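Local coordinates for protein porin (Rhodobacter capsulatus, PDB 2POR) that forms, as a homotrimer, water-filled channels in the bacterial outer membrane that let small hydrophilic solutes up to about 0.6 kDa diffuse passively, at residues K191-A199 / L234-A242. Numbering follows the deposited sequence.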
loop_
_atom_site.group_PDB
_atom_site.type_symbol
_atom_site.label_atom_id
_atom_site.label_comp_id
_atom_site.label_asym_id
_atom_site.label_seq_id
_atom_site.Cartn_x
_atom_site.Cartn_y
_atom_site.Cartn_z
ATOM N N LYS A 191 21.696 -23.646 -23.721
ATOM C CA LYS A 191 22.572 -23.740 -22.556
ATOM C C LYS A 191 23.651 -24.720 -22.906
ATOM O O LYS A 191 23.370 -25.802 -23.420
ATOM C CB LYS A 191 21.896 -24.259 -21.290
ATOM C CG LYS A 191 20.806 -25.295 -21.529
ATOM C CD LYS A 191 19.572 -24.843 -20.752
ATOM C CE LYS A 191 18.906 -23.631 -21.407
ATOM N NZ LYS A 191 18.126 -22.883 -20.436
ATOM N N PHE A 192 24.895 -24.327 -22.714
ATOM C CA PHE A 192 26.055 -25.162 -22.963
ATOM C C PHE A 192 26.764 -25.249 -21.625
ATOM O O PHE A 192 27.829 -24.660 -21.374
ATOM C CB PHE A 192 26.974 -24.526 -23.994
ATOM C CG PHE A 192 26.324 -24.345 -25.345
ATOM C CD1 PHE A 192 25.538 -25.353 -25.871
ATOM C CD2 PHE A 192 26.533 -23.160 -26.017
ATOM C CE1 PHE A 192 24.948 -25.164 -27.090
ATOM C CE2 PHE A 192 25.937 -22.983 -27.239
ATOM C CZ PHE A 192 25.149 -23.981 -27.771
ATOM N N GLY A 193 26.088 -25.936 -20.704
ATOM C CA GLY A 193 26.639 -26.073 -19.374
ATOM C C GLY A 193 26.503 -24.781 -18.564
ATOM O O GLY A 193 25.388 -24.287 -18.371
ATOM N N ALA A 194 27.628 -24.200 -18.126
ATOM C CA ALA A 194 27.613 -22.998 -17.293
ATOM C C ALA A 194 27.237 -21.716 -18.060
ATOM O O ALA A 194 27.061 -20.660 -17.435
ATOM C CB ALA A 194 28.998 -22.832 -16.679
ATOM N N THR A 195 27.176 -21.827 -19.401
ATOM C CA THR A 195 26.883 -20.779 -20.376
ATOM C C THR A 195 25.479 -20.767 -20.964
ATOM O O THR A 195 24.981 -21.774 -21.463
ATOM C CB THR A 195 27.912 -20.902 -21.502
ATOM O OG1 THR A 195 29.173 -20.844 -20.827
ATOM C CG2 THR A 195 27.825 -19.826 -22.575
ATOM N N ASN A 196 24.826 -19.613 -20.949
ATOM C CA ASN A 196 23.495 -19.481 -21.508
ATOM C C ASN A 196 23.613 -18.545 -22.697
ATOM O O ASN A 196 24.365 -17.559 -22.602
ATOM C CB ASN A 196 22.593 -18.873 -20.480
ATOM C CG ASN A 196 22.406 -19.775 -19.274
ATOM O OD1 ASN A 196 21.743 -20.811 -19.348
ATOM N ND2 ASN A 196 22.969 -19.432 -18.124
ATOM N N VAL A 197 22.965 -18.815 -23.817
ATOM C CA VAL A 197 23.035 -17.933 -24.957
ATOM C C VAL A 197 21.585 -17.710 -25.328
ATOM O O VAL A 197 20.799 -18.654 -25.289
ATOM C CB VAL A 197 23.797 -18.588 -26.116
ATOM C CG1 VAL A 197 23.810 -17.670 -27.326
ATOM C CG2 VAL A 197 25.250 -18.765 -25.737
ATOM N N LYS A 198 21.169 -16.482 -25.620
ATOM C CA LYS A 198 19.798 -16.197 -26.016
ATOM C C LYS A 198 19.972 -15.208 -27.174
ATOM O O LYS A 198 20.873 -14.346 -27.146
ATOM C CB LYS A 198 19.032 -15.559 -24.850
ATOM C CG LYS A 198 17.573 -15.405 -25.249
ATOM C CD LYS A 198 16.673 -14.829 -24.169
ATOM C CE LYS A 198 16.561 -15.821 -23.028
ATOM N NZ LYS A 198 15.606 -15.406 -22.006
ATOM N N ALA A 199 19.152 -15.373 -28.203
ATOM C CA ALA A 199 19.197 -14.518 -29.384
ATOM C C ALA A 199 17.805 -14.373 -29.956
ATOM O O ALA A 199 16.980 -15.286 -29.784
ATOM C CB ALA A 199 20.057 -15.118 -30.471
ATOM N N LEU A 234 21.443 -10.361 -28.747
ATOM C CA LEU A 234 22.078 -11.562 -28.288
ATOM C C LEU A 234 22.589 -11.341 -26.887
ATOM O O LEU A 234 23.030 -10.209 -26.603
ATOM C CB LEU A 234 23.223 -11.823 -29.201
ATOM C CG LEU A 234 24.271 -12.779 -28.726
ATOM C CD1 LEU A 234 23.765 -14.206 -28.922
ATOM C CD2 LEU A 234 25.545 -12.481 -29.448
ATOM N N SER A 235 22.540 -12.360 -26.006
ATOM C CA SER A 235 23.265 -12.230 -24.760
ATOM C C SER A 235 23.949 -13.545 -24.437
ATOM O O SER A 235 23.485 -14.615 -24.883
ATOM C CB SER A 235 22.380 -11.868 -23.550
ATOM O OG SER A 235 21.394 -12.781 -23.132
ATOM N N VAL A 236 25.029 -13.405 -23.664
ATOM C CA VAL A 236 25.820 -14.537 -23.238
ATOM C C VAL A 236 26.125 -14.318 -21.767
ATOM O O VAL A 236 26.561 -13.216 -21.398
ATOM C CB VAL A 236 27.180 -14.632 -24.016
ATOM C CG1 VAL A 236 27.928 -15.892 -23.575
ATOM C CG2 VAL A 236 26.968 -14.782 -25.502
ATOM N N ASP A 237 25.913 -15.315 -20.900
ATOM C CA ASP A 237 26.405 -15.215 -19.532
ATOM C C ASP A 237 26.988 -16.569 -19.149
ATOM O O ASP A 237 26.516 -17.600 -19.661
ATOM C CB ASP A 237 25.308 -14.871 -18.546
ATOM C CG ASP A 237 24.128 -15.800 -18.462
ATOM O OD1 ASP A 237 23.195 -15.675 -19.247
ATOM O OD2 ASP A 237 24.134 -16.638 -17.572
ATOM N N SER A 238 27.978 -16.585 -18.281
ATOM C CA SER A 238 28.580 -17.830 -17.872
ATOM C C SER A 238 28.953 -17.744 -16.422
ATOM O O SER A 238 29.382 -16.690 -15.927
ATOM C CB SER A 238 29.834 -18.111 -18.674
ATOM O OG SER A 238 30.173 -19.491 -18.530
ATOM N N THR A 239 28.796 -18.883 -15.763
ATOM C CA THR A 239 29.126 -18.977 -14.353
ATOM C C THR A 239 30.342 -19.849 -14.065
ATOM O O THR A 239 30.406 -20.999 -14.499
ATOM C CB THR A 239 27.913 -19.522 -13.622
ATOM O OG1 THR A 239 26.805 -18.680 -13.914
ATOM C CG2 THR A 239 28.122 -19.528 -12.126
ATOM N N PHE A 240 31.298 -19.318 -13.327
ATOM C CA PHE A 240 32.483 -20.031 -12.854
ATOM C C PHE A 240 32.575 -19.866 -11.327
ATOM O O PHE A 240 33.038 -18.848 -10.773
ATOM C CB PHE A 240 33.804 -19.489 -13.447
ATOM C CG PHE A 240 33.711 -18.278 -14.366
ATOM C CD1 PHE A 240 33.287 -18.445 -15.680
ATOM C CD2 PHE A 240 34.065 -17.030 -13.881
ATOM C CE1 PHE A 240 33.218 -17.359 -16.521
ATOM C CE2 PHE A 240 33.992 -15.948 -14.732
ATOM C CZ PHE A 240 33.570 -16.117 -16.042
ATOM N N GLY A 241 32.076 -20.874 -10.618
ATOM C CA GLY A 241 32.093 -20.843 -9.177
ATOM C C GLY A 241 30.969 -19.955 -8.643
ATOM O O GLY A 241 29.778 -20.167 -8.909
ATOM N N ALA A 242 31.382 -18.964 -7.859
ATOM C CA ALA A 242 30.459 -17.985 -7.308
ATOM C C ALA A 242 30.251 -16.799 -8.273
ATOM O O ALA A 242 29.375 -15.979 -8.001
ATOM C CB ALA A 242 31.037 -17.486 -5.987
HETATM O O HOH W 1 25.776 -18.552 -16.295
HETATM O O HOH W 2 22.439 -14.987 -21.856
#
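N196 and D237 face each other as a hydrogen-bonded pair of two antiparallel barrel strands. Their backbones bond in both directions, N196 N to D237 O at 2.9 Å and D237 N to N196 O at 3.2 Å, and their side chains add a third link: N196 ND2 gives a fairly straight bond (162° at the hydrogen) to the syn side of D237 OD2 at 3.1 Å. The partner lies near the amide plane of N196 but 33° out of the carboxylate plane. D237 reaches this place with CG between its backbone N and carbonyl carbon (chi1 58°), which brings the carboxylate end nearer to the side chain of N196. Two waters extend the polar network: one donates to D237 OD2 and A194 O and accepts from T239 OG1, itself also hydrogen-bonded to T244 OG1; the other donates to D237 OD1 and accepts from S235 OG, which also bonds to Y87 N. Asparagine and aspartate suit this face because amide donor and carboxylate acceptor complement each other.

A194 is the third residue of the type II' turn from F192 to T195, and its methyl lies against the backbone carbonyl of T239 (A194 CB to T239 O, 3.2 Å); its carbonyl O takes T239 N at 3.0 Å from above the carbonyl plane. Next to it, T195 OG1 and S238 OG share a hydrogen bond of 2.8 Å on the other face. Farther along that face the residues become apolar, where V197 CG1 meets L234 CD1 at 3.8 Å and A199 touches a bound detergent.

On the face of N196, the K198 amine bonds to carbonyls of F83 and D85, and Y87 lies against D237. Strands 181-192 and 243-254 flank the pair, continuing the sixteen-stranded barrel.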